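Local coordinates for BIFUNCTIONAL PROTEIN Proline utilization A (PutA) (Corynebacterium freiburgense, PDB 5UX5), which catalyses the two-step oxidation of proline to glutamate, pairing an FAD-dependent proline dehydrogenase with an NAD-dependent aldehyde dehydrogenase in one polypeptide, at residues A[585-591]-A[664-670]; A[614-619]-A[643-649]; A[656-662]-A[679-683]. All coordinates share one frame. Residues are numbered along the deposited sequence.

Contact 1: residues A[585-591]-A[664-670]. With NAD (nicotinamide-adenine-dinucleotide), chain F.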
loop_
_atom_site.group_PDB
_atom_site.type_symbol
_atom_site.label_atom_id
_atom_site.label_comp_id
_atom_site.label_asym_id
_atom_site.label_seq_id
_atom_site.Cartn_x
_atom_site.Cartn_y
_atom_site.Cartn_z
ATOM N N HIS A 585 -31.738 13.732 -3.232
ATOM C CA HIS A 585 -32.593 13.023 -2.292
ATOM C C HIS A 585 -32.759 13.838 -1.008
ATOM O O HIS A 585 -31.920 14.688 -0.683
ATOM C CB HIS A 585 -31.962 11.665 -1.934
ATOM C CG HIS A 585 -31.879 10.694 -3.066
ATOM N ND1 HIS A 585 -30.900 9.725 -3.137
ATOM C CD2 HIS A 585 -32.676 10.501 -4.142
ATOM C CE1 HIS A 585 -31.078 8.997 -4.224
ATOM N NE2 HIS A 585 -32.151 9.446 -4.848
ATOM N N ASN A 586 -33.812 13.559 -0.245
ATOM C CA ASN A 586 -33.954 14.151 1.075
ATOM C C ASN A 586 -33.258 13.353 2.174
ATOM O O ASN A 586 -32.721 13.953 3.115
ATOM C CB ASN A 586 -35.434 14.317 1.384
ATOM C CG ASN A 586 -36.078 15.335 0.470
ATOM O OD1 ASN A 586 -35.418 16.286 0.039
ATOM N ND2 ASN A 586 -37.357 15.155 0.171
ATOM N N LEU A 587 -33.229 12.023 2.059
ATOM C CA LEU A 587 -32.779 11.145 3.138
ATOM C C LEU A 587 -32.145 9.895 2.543
ATOM O O LEU A 587 -32.763 9.226 1.712
ATOM C CB LEU A 587 -33.946 10.755 4.057
ATOM C CG LEU A 587 -33.783 9.775 5.219
ATOM C CD1 LEU A 587 -32.715 10.174 6.244
ATOM C CD2 LEU A 587 -35.117 9.605 5.909
ATOM N N VAL A 588 -30.916 9.591 2.959
ATOM C CA VAL A 588 -30.239 8.352 2.603
ATOM C C VAL A 588 -29.955 7.557 3.871
ATOM O O VAL A 588 -29.550 8.129 4.887
ATOM C CB VAL A 588 -28.935 8.630 1.846
ATOM C CG1 VAL A 588 -28.174 7.327 1.651
ATOM C CG2 VAL A 588 -29.233 9.321 0.514
ATOM N N VAL A 589 -30.134 6.233 3.805
ATOM C CA VAL A 589 -29.763 5.334 4.893
ATOM C C VAL A 589 -28.468 4.616 4.516
ATOM O O VAL A 589 -28.337 4.097 3.392
ATOM C CB VAL A 589 -30.889 4.334 5.188
ATOM C CG1 VAL A 589 -30.382 3.212 6.145
ATOM C CG2 VAL A 589 -32.070 5.056 5.769
ATOM N N VAL A 590 -27.504 4.600 5.445
ATOM C CA VAL A 590 -26.214 3.939 5.240
ATOM C C VAL A 590 -26.129 2.746 6.181
ATOM O O VAL A 590 -25.976 2.907 7.402
ATOM C CB VAL A 590 -25.024 4.883 5.463
ATOM C CG1 VAL A 590 -23.739 4.122 5.270
ATOM C CG2 VAL A 590 -25.069 6.039 4.506
ATOM N N ALA A 591 -26.210 1.552 5.612
ATOM C CA ALA A 591 -26.081 0.300 6.345
ATOM C C ALA A 591 -24.684 -0.250 6.069
ATOM O O ALA A 591 -24.377 -0.652 4.948
ATOM C CB ALA A 591 -27.185 -0.678 5.945
ATOM N N VAL A 664 -37.377 6.958 2.823
ATOM C CA VAL A 664 -35.945 6.802 2.600
ATOM C C VAL A 664 -35.723 6.734 1.091
ATOM O O VAL A 664 -36.280 5.863 0.417
ATOM C CB VAL A 664 -35.394 5.562 3.328
ATOM C CG1 VAL A 664 -33.999 5.270 2.904
ATOM C CG2 VAL A 664 -35.444 5.777 4.832
ATOM N N ASP A 665 -34.941 7.675 0.556
ATOM C CA ASP A 665 -34.787 7.764 -0.888
ATOM C C ASP A 665 -33.740 6.804 -1.418
ATOM O O ASP A 665 -33.840 6.355 -2.570
ATOM C CB ASP A 665 -34.440 9.193 -1.303
ATOM C CG ASP A 665 -35.516 10.166 -0.918
ATOM O OD1 ASP A 665 -36.682 9.883 -1.260
ATOM O OD2 ASP A 665 -35.218 11.189 -0.262
ATOM N N ALA A 666 -32.761 6.444 -0.602
ATOM C CA ALA A 666 -31.799 5.451 -1.061
ATOM C C ALA A 666 -31.139 4.785 0.128
ATOM O O ALA A 666 -31.006 5.377 1.203
ATOM C CB ALA A 666 -30.720 6.057 -1.954
ATOM N N ILE A 667 -30.694 3.560 -0.102
ATOM C CA ILE A 667 -29.868 2.823 0.837
ATOM C C ILE A 667 -28.502 2.660 0.198
ATOM O O ILE A 667 -28.404 2.245 -0.968
ATOM C CB ILE A 667 -30.472 1.452 1.172
ATOM C CG1 ILE A 667 -31.786 1.623 1.925
ATOM C CG2 ILE A 667 -29.475 0.620 1.982
ATOM C CD1 ILE A 667 -32.537 0.330 2.110
ATOM N N ILE A 668 -27.461 3.059 0.930
ATOM C CA ILE A 668 -26.089 2.684 0.622
ATOM C C ILE A 668 -25.722 1.527 1.543
ATOM O O ILE A 668 -25.746 1.676 2.771
ATOM C CB ILE A 668 -25.120 3.849 0.816
ATOM C CG1 ILE A 668 -25.528 5.056 -0.030
ATOM C CG2 ILE A 668 -23.730 3.378 0.478
ATOM C CD1 ILE A 668 -24.723 6.294 0.294
ATOM N N LEU A 669 -25.442 0.366 0.957
ATOM C CA LEU A 669 -25.250 -0.884 1.680
ATOM C C LEU A 669 -23.943 -1.539 1.275
ATOM O O LEU A 669 -23.609 -1.583 0.090
ATOM C CB LEU A 669 -26.392 -1.858 1.395
ATOM C CG LEU A 669 -26.237 -3.338 1.729
ATOM C CD1 LEU A 669 -26.205 -3.512 3.217
ATOM C CD2 LEU A 669 -27.381 -4.149 1.103
ATOM N N THR A 670 -23.232 -2.081 2.258
ATOM C CA THR A 670 -22.030 -2.872 2.042
ATOM C C THR A 670 -22.181 -4.144 2.859
ATOM O O THR A 670 -22.206 -4.083 4.085
ATOM C CB THR A 670 -20.765 -2.132 2.471
ATOM O OG1 THR A 670 -20.732 -0.831 1.863
ATOM C CG2 THR A 670 -19.526 -2.942 2.094
HETATM P PA NAD F . -24.932 -8.140 6.163
HETATM O O1A NAD F . -24.953 -8.126 4.595
HETATM O O2A NAD F . -25.908 -9.239 6.699
HETATM O O5B NAD F . -25.440 -6.760 6.719
HETATM C C5B NAD F . -24.715 -5.561 6.599
HETATM C C4B NAD F . -25.500 -4.408 7.223
HETATM O O4B NAD F . -26.908 -4.467 6.972
HETATM C C3B NAD F . -25.286 -4.333 8.704
HETATM O O3B NAD F . -25.367 -3.031 9.166
HETATM C C2B NAD F . -26.422 -5.175 9.123
HETATM O O2B NAD F . -26.693 -5.150 10.481
HETATM C C1B NAD F . -27.511 -4.658 8.239
HETATM N N9A NAD F . -28.653 -5.561 8.172
HETATM C C8A NAD F . -28.666 -6.857 7.689
HETATM N N7A NAD F . -29.908 -7.372 7.797
HETATM C C5A NAD F . -30.771 -6.421 8.361
HETATM C C6A NAD F . -32.123 -6.383 8.687
HETATM N N6A NAD F . -32.999 -7.510 8.482
HETATM N N1A NAD F . -32.642 -5.264 9.221
HETATM C C2A NAD F . -31.881 -4.165 9.456
HETATM N N3A NAD F . -30.556 -4.161 9.144
HETATM C C4A NAD F . -29.981 -5.257 8.604
HETATM O O3 NAD F . -23.401 -8.343 6.578
HETATM P PN NAD F . -22.781 -9.193 7.796
HETATM O O1N NAD F . -23.783 -10.029 8.566
HETATM O O2N NAD F . -22.290 -8.215 8.822
HETATM O O5D NAD F . -21.618 -10.093 7.141
HETATM C C5D NAD F . -21.995 -11.010 6.124
HETATM C C4D NAD F . -20.970 -11.285 5.020
HETATM O O4D NAD F . -20.615 -10.180 4.223
HETATM C C3D NAD F . -19.646 -11.833 5.423
HETATM O O3D NAD F . -19.685 -13.090 5.990
HETATM C C2D NAD F . -19.045 -11.896 4.075
HETATM O O2D NAD F . -19.251 -13.155 3.538
HETATM C C1D NAD F . -19.715 -10.775 3.313
#
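Strands 587-591 and 666-670 run side by side in the same direction, their axes 4.7 Å apart and 16° from parallel. Along most of their length the backbone polar groups that face each other are paired. Val-589 is bonded at both ends, its N to Ala-666 O (2.9 Å) and its O to Ile-668 N (2.8 Å); one step on, Ala-591 N donates to Ile-668 O (2.9 Å) and Ala-591 O receives Thr-670 N at a longer 3.3 Å. At the start of the pair Leu-587 O accepts Asp-665 N (2.9 Å), and the carboxylate of Asp-665 turns back to take two amides of the other segment: its OD2 lies 2.8 Å from Asn-586 N and 3.2 Å from Leu-587 N. The CB of the same aspartate sits over a face of the His-585 ring, 3.8 Å from the centroid, a CH-pi contact. Side chains alternate between the faces. Val-588, Val-590 and Ile-668 share one, with Val-588 CG1 3.8 Å from Ile-668 CD1; Val-589, Ile-667, Ala-591 and Leu-669 share the other. At its C-terminal end this second face meets the cofactor: Ala-591 CB and Leu-669 CD1 are each 3.9 Å from NAD O4B. The amides of Val-588 and Val-590 are used on the far edge, toward strand 614-618, so strand 580-591 is an inner strand of the Rossmann-type sheet. Helix 599-611 covers the face of Val-588 and Ile-668, while helix 653-659 lies on that of Val-589 and Ile-667, with helix 499-511 against Leu-587.

Contact 2: residues A[614-619]-A[643-649]. With NAD (nicotinamide-adenine-dinucleotide), chain F.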
loop_
_atom_site.group_PDB
_atom_site.type_symbol
_atom_site.label_atom_id
_atom_site.label_comp_id
_atom_site.label_asym_id
_atom_site.label_seq_id
_atom_site.Cartn_x
_atom_site.Cartn_y
_atom_site.Cartn_z
ATOM N N LYS A 614 -30.046 14.376 4.036
ATOM C CA LYS A 614 -29.798 13.928 5.407
ATOM C C LYS A 614 -29.403 12.449 5.390
ATOM O O LYS A 614 -29.708 11.714 4.443
ATOM C CB LYS A 614 -31.039 14.144 6.296
ATOM C CG LYS A 614 -31.196 15.591 6.819
ATOM C CD LYS A 614 -31.607 16.634 5.771
ATOM C CE LYS A 614 -33.129 16.768 5.675
ATOM N NZ LYS A 614 -33.640 17.151 4.318
ATOM N N ALA A 615 -28.656 12.018 6.402
ATOM C CA ALA A 615 -28.211 10.627 6.429
ATOM C C ALA A 615 -28.527 9.964 7.757
ATOM O O ALA A 615 -28.309 10.546 8.829
ATOM C CB ALA A 615 -26.721 10.507 6.154
ATOM N N ILE A 616 -29.000 8.721 7.672
ATOM C CA ILE A 616 -29.085 7.819 8.815
ATOM C C ILE A 616 -27.985 6.779 8.678
ATOM O O ILE A 616 -27.894 6.084 7.655
ATOM C CB ILE A 616 -30.459 7.153 8.932
ATOM C CG1 ILE A 616 -31.479 8.145 9.482
ATOM C CG2 ILE A 616 -30.370 5.972 9.830
ATOM C CD1 ILE A 616 -32.899 7.645 9.450
ATOM N N LEU A 617 -27.125 6.708 9.686
ATOM C CA LEU A 617 -26.101 5.683 9.782
ATOM C C LEU A 617 -26.624 4.550 10.654
ATOM O O LEU A 617 -26.921 4.757 11.843
ATOM C CB LEU A 617 -24.804 6.257 10.360
ATOM C CG LEU A 617 -23.703 5.259 10.778
ATOM C CD1 LEU A 617 -23.351 4.301 9.659
ATOM C CD2 LEU A 617 -22.446 6.008 11.223
ATOM N N LYS A 618 -26.727 3.361 10.065
ATOM C CA LYS A 618 -27.070 2.154 10.814
ATOM C C LYS A 618 -25.879 1.196 10.743
ATOM O O LYS A 618 -25.729 0.450 9.761
ATOM C CB LYS A 618 -28.355 1.529 10.254
ATOM C CG LYS A 618 -28.963 0.429 11.115
ATOM C CD LYS A 618 -28.459 -0.885 10.637
ATOM C CE LYS A 618 -28.292 -1.851 11.727
ATOM N NZ LYS A 618 -27.305 -2.813 11.204
ATOM N N PRO A 619 -25.016 1.161 11.748
ATOM C CA PRO A 619 -23.781 0.377 11.635
ATOM C C PRO A 619 -23.961 -1.104 11.960
ATOM O O PRO A 619 -24.884 -1.529 12.673
ATOM C CB PRO A 619 -22.864 1.032 12.664
ATOM C CG PRO A 619 -23.772 1.719 13.636
ATOM C CD PRO A 619 -25.166 1.759 13.079
ATOM N N LEU A 643 -28.884 16.703 10.935
ATOM C CA LEU A 643 -28.191 16.416 9.689
ATOM C C LEU A 643 -27.886 14.942 9.519
ATOM O O LEU A 643 -28.148 14.366 8.461
ATOM C CB LEU A 643 -26.877 17.191 9.648
ATOM C CG LEU A 643 -26.734 18.348 8.679
ATOM C CD1 LEU A 643 -25.283 18.701 8.739
ATOM C CD2 LEU A 643 -27.136 17.927 7.284
ATOM N N VAL A 644 -27.285 14.336 10.530
ATOM C CA VAL A 644 -26.915 12.934 10.541
ATOM C C VAL A 644 -27.429 12.318 11.824
ATOM O O VAL A 644 -27.311 12.919 12.894
ATOM C CB VAL A 644 -25.395 12.769 10.434
ATOM C CG1 VAL A 644 -25.002 11.362 10.822
ATOM C CG2 VAL A 644 -24.962 13.113 9.016
ATOM N N GLN A 645 -28.010 11.129 11.719
ATOM C CA GLN A 645 -28.601 10.450 12.861
ATOM C C GLN A 645 -28.103 9.007 12.890
ATOM O O GLN A 645 -28.128 8.321 11.864
ATOM C CB GLN A 645 -30.121 10.545 12.778
ATOM C CG GLN A 645 -30.840 10.290 14.070
ATOM C CD GLN A 645 -30.677 11.401 15.077
ATOM O OE1 GLN A 645 -29.723 11.397 15.862
ATOM N NE2 GLN A 645 -31.614 12.340 15.087
ATOM N N LEU A 646 -27.572 8.585 14.039
ATOM C CA LEU A 646 -27.011 7.249 14.230
ATOM C C LEU A 646 -28.077 6.386 14.883
ATOM O O LEU A 646 -28.544 6.712 15.977
ATOM C CB LEU A 646 -25.768 7.314 15.115
ATOM C CG LEU A 646 -24.938 6.082 15.509
ATOM C CD1 LEU A 646 -24.394 5.332 14.337
ATOM C CD2 LEU A 646 -23.791 6.538 16.373
ATOM N N MET A 647 -28.487 5.311 14.209
ATOM C CA MET A 647 -29.612 4.496 14.663
ATOM C C MET A 647 -29.174 3.038 14.774
ATOM O O MET A 647 -29.052 2.341 13.757
ATOM C CB MET A 647 -30.822 4.622 13.725
ATOM C CG MET A 647 -31.455 6.005 13.600
ATOM S SD MET A 647 -33.072 6.018 12.707
ATOM C CE MET A 647 -34.113 4.981 13.754
ATOM N N HIS A 648 -28.992 2.559 16.007
ATOM C CA HIS A 648 -28.686 1.145 16.244
ATOM C C HIS A 648 -29.985 0.336 16.263
ATOM O O HIS A 648 -30.433 -0.167 17.293
ATOM C CB HIS A 648 -27.916 0.957 17.547
ATOM C CG HIS A 648 -26.644 1.740 17.636
ATOM N ND1 HIS A 648 -25.584 1.545 16.776
ATOM C CD2 HIS A 648 -26.245 2.692 18.518
ATOM C CE1 HIS A 648 -24.593 2.353 17.117
ATOM N NE2 HIS A 648 -24.968 3.061 18.169
ATOM N N THR A 649 -30.604 0.221 15.092
ATOM C CA THR A 649 -31.777 -0.630 14.986
ATOM C C THR A 649 -31.355 -2.089 15.037
ATOM O O THR A 649 -30.233 -2.458 14.658
ATOM C CB THR A 649 -32.558 -0.384 13.679
ATOM O OG1 THR A 649 -31.842 -0.942 12.565
ATOM C CG2 THR A 649 -32.784 1.098 13.430
HETATM P PA NAD F . -24.932 -8.140 6.163
HETATM O O1A NAD F . -24.953 -8.126 4.595
HETATM O O2A NAD F . -25.908 -9.239 6.699
HETATM O O5B NAD F . -25.440 -6.760 6.719
HETATM C C5B NAD F . -24.715 -5.561 6.599
HETATM C C4B NAD F . -25.500 -4.408 7.223
HETATM O O4B NAD F . -26.908 -4.467 6.972
HETATM C C3B NAD F . -25.286 -4.333 8.704
HETATM O O3B NAD F . -25.367 -3.031 9.166
HETATM C C2B NAD F . -26.422 -5.175 9.123
HETATM O O2B NAD F . -26.693 -5.150 10.481
HETATM C C1B NAD F . -27.511 -4.658 8.239
HETATM N N9A NAD F . -28.653 -5.561 8.172
HETATM C C8A NAD F . -28.666 -6.857 7.689
HETATM N N7A NAD F . -29.908 -7.372 7.797
HETATM C C5A NAD F . -30.771 -6.421 8.361
HETATM C C6A NAD F . -32.123 -6.383 8.687
HETATM N N6A NAD F . -32.999 -7.510 8.482
HETATM N N1A NAD F . -32.642 -5.264 9.221
HETATM C C2A NAD F . -31.881 -4.165 9.456
HETATM N N3A NAD F . -30.556 -4.161 9.144
HETATM C C4A NAD F . -29.981 -5.257 8.604
HETATM O O3 NAD F . -23.401 -8.343 6.578
HETATM P PN NAD F . -22.781 -9.193 7.796
HETATM O O1N NAD F . -23.783 -10.029 8.566
HETATM O O2N NAD F . -22.290 -8.215 8.822
HETATM O O5D NAD F . -21.618 -10.093 7.141
HETATM C C5D NAD F . -21.995 -11.010 6.124
HETATM C C4D NAD F . -20.970 -11.285 5.020
HETATM O O4D NAD F . -20.615 -10.180 4.223
HETATM C C3D NAD F . -19.646 -11.833 5.423
HETATM O O3D NAD F . -19.685 -13.090 5.990
HETATM C C2D NAD F . -19.045 -11.896 4.075
HETATM O O2D NAD F . -19.251 -13.155 3.538
HETATM C C1D NAD F . -19.715 -10.775 3.313
#
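Lys-618 makes the contact's most telling polar interactions. Its NZ donates to NAD O3B at 2.8 Å, comes within 2.5 Å of NAD O2B, and is also hydrogen-bonded to Pro-619 O at 3.1 Å, so the ammonium is held where the adenosine ribose hydroxyls arrive. Behind it, four backbone hydrogen bonds zip the parallel strands together: Ala-615 N to Leu-643 O (3.2 Å), Gln-645 N to Ala-615 O (3.0 Å), Leu-617 N to Gln-645 O (2.9 Å) and Met-647 N to Leu-617 O (2.9 Å). Ala-615, Leu-617 and Gln-645 thus each engage the partner strand through both N and O. The axes lie 4.7 Å apart at 17°.

Outward from this ladder, one face carries Ala-615, Leu-617, Val-644 and Leu-646; Leu-646 CD1 touches both Leu-617 CG (3.6 Å) and Pro-619 CG (3.7 Å), and helices 599-611 and 624-636 cover this side. On the other face Ile-616 CD1 meets Met-647 SD at 3.6 Å, beneath helix 499-511. Past the strand ends, Pro-619 CG reaches the edge of the His-648 ring, 3.6 Å from ND1; the imidazole's NE2 is bonded to Glu-628, and His-648 centres an inverse gamma turn by which the chain leaves the sheet. Strand 614-618, helix 624-636 and strand 644-646 form a beta-alpha-beta unit, the repeating element of Rossmann-type dinucleotide-binding domains. As expected of that fold, the cofactor is met at the C-terminal end of the strands, and a lysine at this position gripping the adenosine ribose is a familiar feature of aldehyde dehydrogenases.

Contact 3: residues A[656-662]-A[679-683]. With NAD (nicotinamide-adenine-dinucleotide), chain F.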
loop_
_atom_site.group_PDB
_atom_site.type_symbol
_atom_site.label_atom_id
_atom_site.label_comp_id
_atom_site.label_asym_id
_atom_site.label_seq_id
_atom_site.Cartn_x
_atom_site.Cartn_y
_atom_site.Cartn_z
ATOM N N ARG A 656 -36.142 -3.524 9.736
ATOM C CA ARG A 656 -36.900 -3.658 8.502
ATOM C C ARG A 656 -37.715 -2.402 8.234
ATOM O O ARG A 656 -37.800 -1.924 7.095
ATOM C CB ARG A 656 -37.816 -4.883 8.593
ATOM C CG ARG A 656 -38.843 -4.928 7.499
ATOM C CD ARG A 656 -39.442 -6.304 7.320
ATOM N NE ARG A 656 -40.267 -6.348 6.111
ATOM C CZ ARG A 656 -40.961 -7.413 5.731
ATOM N NH1 ARG A 656 -40.942 -8.518 6.464
ATOM N NH2 ARG A 656 -41.656 -7.379 4.609
ATOM N N ARG A 657 -38.288 -1.830 9.283
ATOM C CA ARG A 657 -39.018 -0.583 9.140
ATOM C C ARG A 657 -38.090 0.529 8.665
ATOM O O ARG A 657 -38.487 1.375 7.857
ATOM C CB ARG A 657 -39.693 -0.244 10.468
ATOM C CG ARG A 657 -40.502 1.006 10.496
ATOM C CD ARG A 657 -41.574 0.979 9.425
ATOM N NE ARG A 657 -42.294 2.249 9.397
ATOM C CZ ARG A 657 -43.019 2.691 8.376
ATOM N NH1 ARG A 657 -43.130 1.976 7.265
ATOM N NH2 ARG A 657 -43.626 3.861 8.475
ATOM N N LEU A 658 -36.843 0.543 9.137
ATOM C CA LEU A 658 -35.925 1.567 8.648
ATOM C C LEU A 658 -35.565 1.341 7.181
ATOM O O LEU A 658 -35.593 2.277 6.380
ATOM C CB LEU A 658 -34.668 1.630 9.510
ATOM C CG LEU A 658 -33.626 2.636 9.009
ATOM C CD1 LEU A 658 -34.270 3.980 8.837
ATOM C CD2 LEU A 658 -32.538 2.763 9.995
ATOM N N MET A 659 -35.230 0.109 6.797
ATOM C CA MET A 659 -34.773 -0.098 5.426
ATOM C C MET A 659 -35.912 -0.006 4.427
ATOM O O MET A 659 -35.666 0.302 3.258
ATOM C CB MET A 659 -34.085 -1.446 5.255
ATOM C CG MET A 659 -32.899 -1.638 6.133
ATOM S SD MET A 659 -31.734 -0.273 6.111
ATOM C CE MET A 659 -30.598 -0.830 7.406
ATOM N N SER A 660 -37.139 -0.329 4.830
ATOM C CA SER A 660 -38.267 -0.273 3.905
ATOM C C SER A 660 -39.009 1.055 3.967
ATOM O O SER A 660 -40.063 1.197 3.334
ATOM C CB SER A 660 -39.257 -1.416 4.172
ATOM O OG SER A 660 -40.023 -1.191 5.352
ATOM N N HIS A 661 -38.498 2.020 4.715
ATOM C CA HIS A 661 -39.324 3.160 5.068
ATOM C C HIS A 661 -39.730 3.960 3.826
ATOM O O HIS A 661 -38.903 4.201 2.934
ATOM C CB HIS A 661 -38.606 4.049 6.080
ATOM C CG HIS A 661 -39.505 5.075 6.668
ATOM N ND1 HIS A 661 -39.972 6.155 5.941
ATOM C CD2 HIS A 661 -40.109 5.138 7.875
ATOM C CE1 HIS A 661 -40.776 6.871 6.702
ATOM N NE2 HIS A 661 -40.885 6.270 7.878
ATOM N N PRO A 662 -40.998 4.367 3.718
ATOM C CA PRO A 662 -41.443 5.067 2.493
ATOM C C PRO A 662 -40.698 6.355 2.218
ATOM O O PRO A 662 -40.633 6.754 1.059
ATOM C CB PRO A 662 -42.923 5.349 2.753
ATOM C CG PRO A 662 -43.313 4.382 3.859
ATOM C CD PRO A 662 -42.092 4.133 4.675
ATOM N N PHE A 679 -33.452 -6.656 1.436
ATOM C CA PHE A 679 -33.959 -5.294 1.568
ATOM C C PHE A 679 -34.869 -4.947 0.405
ATOM O O PHE A 679 -35.994 -4.463 0.590
ATOM C CB PHE A 679 -32.798 -4.287 1.628
ATOM C CG PHE A 679 -31.952 -4.350 2.895
ATOM C CD1 PHE A 679 -32.240 -5.237 3.918
ATOM C CD2 PHE A 679 -30.859 -3.501 3.043
ATOM C CE1 PHE A 679 -31.453 -5.267 5.087
ATOM C CE2 PHE A 679 -30.077 -3.517 4.197
ATOM C CZ PHE A 679 -30.372 -4.404 5.225
ATOM N N ARG A 680 -34.401 -5.215 -0.813
ATOM C CA ARG A 680 -35.148 -4.796 -1.991
ATOM C C ARG A 680 -36.476 -5.539 -2.080
ATOM O O ARG A 680 -37.489 -4.954 -2.462
ATOM C CB ARG A 680 -34.295 -5.007 -3.246
ATOM C CG ARG A 680 -32.992 -4.217 -3.300
ATOM C CD ARG A 680 -32.252 -4.547 -4.571
ATOM N NE ARG A 680 -32.839 -3.925 -5.761
ATOM C CZ ARG A 680 -32.449 -4.165 -7.012
ATOM N NH1 ARG A 680 -31.493 -5.048 -7.267
ATOM N NH2 ARG A 680 -33.018 -3.519 -8.016
ATOM N N GLY A 681 -36.502 -6.810 -1.681
ATOM C CA GLY A 681 -37.764 -7.530 -1.598
ATOM C C GLY A 681 -38.835 -6.787 -0.824
ATOM O O GLY A 681 -40.018 -6.893 -1.141
ATOM N N TRP A 682 -38.441 -6.060 0.228
ATOM C CA TRP A 682 -39.382 -5.300 1.047
ATOM C C TRP A 682 -39.900 -4.044 0.362
ATOM O O TRP A 682 -40.906 -3.482 0.816
ATOM C CB TRP A 682 -38.746 -4.858 2.354
ATOM C CG TRP A 682 -38.277 -5.956 3.200
ATOM C CD1 TRP A 682 -38.762 -7.205 3.222
ATOM C CD2 TRP A 682 -37.215 -5.906 4.160
ATOM N NE1 TRP A 682 -38.081 -7.958 4.141
ATOM C CE2 TRP A 682 -37.123 -7.185 4.735
ATOM C CE3 TRP A 682 -36.327 -4.903 4.584
ATOM C CZ2 TRP A 682 -36.179 -7.506 5.710
ATOM C CZ3 TRP A 682 -35.392 -5.212 5.551
ATOM C CH2 TRP A 682 -35.326 -6.510 6.107
ATOM N N LYS A 683 -39.225 -3.571 -0.689
ATOM C CA LYS A 683 -39.638 -2.367 -1.413
ATOM C C LYS A 683 -38.937 -2.367 -2.769
ATOM O O LYS A 683 -37.924 -1.672 -2.948
ATOM C CB LYS A 683 -39.317 -1.106 -0.596
ATOM C CG LYS A 683 -39.440 0.237 -1.309
ATOM C CD LYS A 683 -39.140 1.397 -0.337
ATOM C CE LYS A 683 -38.801 2.698 -1.085
ATOM N NZ LYS A 683 -38.437 3.788 -0.131
HETATM P PA NAD F . -24.932 -8.140 6.163
HETATM O O1A NAD F . -24.953 -8.126 4.595
HETATM O O2A NAD F . -25.908 -9.239 6.699
HETATM O O5B NAD F . -25.440 -6.760 6.719
HETATM C C5B NAD F . -24.715 -5.561 6.599
HETATM C C4B NAD F . -25.500 -4.408 7.223
HETATM O O4B NAD F . -26.908 -4.467 6.972
HETATM C C3B NAD F . -25.286 -4.333 8.704
HETATM O O3B NAD F . -25.367 -3.031 9.166
HETATM C C2B NAD F . -26.422 -5.175 9.123
HETATM O O2B NAD F . -26.693 -5.150 10.481
HETATM C C1B NAD F . -27.511 -4.658 8.239
HETATM N N9A NAD F . -28.653 -5.561 8.172
HETATM C C8A NAD F . -28.666 -6.857 7.689
HETATM N N7A NAD F . -29.908 -7.372 7.797
HETATM C C5A NAD F . -30.771 -6.421 8.361
HETATM C C6A NAD F . -32.123 -6.383 8.687
HETATM N N6A NAD F . -32.999 -7.510 8.482
HETATM N N1A NAD F . -32.642 -5.264 9.221
HETATM C C2A NAD F . -31.881 -4.165 9.456
HETATM N N3A NAD F . -30.556 -4.161 9.144
HETATM C C4A NAD F . -29.981 -5.257 8.604
HETATM O O3 NAD F . -23.401 -8.343 6.578
HETATM P PN NAD F . -22.781 -9.193 7.796
HETATM O O1N NAD F . -23.783 -10.029 8.566
HETATM O O2N NAD F . -22.290 -8.215 8.822
HETATM O O5D NAD F . -21.618 -10.093 7.141
HETATM C C5D NAD F . -21.995 -11.010 6.124
HETATM C C4D NAD F . -20.970 -11.285 5.020
HETATM O O4D NAD F . -20.615 -10.180 4.223
HETATM C C3D NAD F . -19.646 -11.833 5.423
HETATM O O3D NAD F . -19.685 -13.090 5.990
HETATM C C2D NAD F . -19.045 -11.896 4.075
HETATM O O2D NAD F . -19.251 -13.155 3.538
HETATM C C1D NAD F . -19.715 -10.775 3.313
#
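Two helix ends meet here. Helix 653-659 finishes in the first segment, Ser-660 being the first residue to leave helical angles (phi/psi -94/6°), and in the second helix 673-682 gives way to Lys-683, whose phi/psi of -163/77° is no longer helical. Ser-660 stays tied to the last turn, its N and OG both donating to Arg-656 O at 2.8 and 2.9 Å. The closest pair of CA atoms, Ser-660 and Lys-683, is 5.9 Å apart, so side chains make most of the contact. Arg-656 lays its guanidinium flat on the Trp-682 indole, planes 14° apart, with CZ 3.6 Å from the five-membered ring centroid: a stacked cation-pi pair, extended by Arg-656 CG over the six-membered ring. Deeper in, Met-659 CG sits over a face of Phe-679, 3.9 Å from the centroid, a CH-pi contact accompanied by a Met-aromatic one through SD. Lys-683 NZ bridges to His-661 O (3.1 Å) and also binds Val-664 O. Phe-679, Trp-682 and Met-659 also border the adenine of NAD: Phe-679 CZ is 3.5 Å from NAD C4A, Trp-682 CH2 is 3.5 Å from NAD N6A and Met-659 CE is 3.8 Å from NAD N3A. This is the adenine pocket of a Rossmann-type NAD domain, lodged between two helices.

How the contacts relate
The three contacts surround the adenosine end of one NAD. Contacts 1 and 2 belong to a single sheet, their centres about 10 Å apart: strand 580-591 lies between 614-618 and 666-670, with Val-590 N probably hydrogen-bonded to Ile-616 O (2.7 Å) and Val-590 O to Lys-618 N (2.8 Å). Along the chain, contact 2 is nested within the loop that contact 1 closes. Contact 3, centred about 11 Å from contact 1 and 15 Å from contact 2, supplies the helices before and after strand 666-670. Met-659 links all three, its CE 3.7 Å from Ala-591 CB and 3.9 Å from Lys-618 CD. Sheet ends thus meet the ribose, helix ends the adenine.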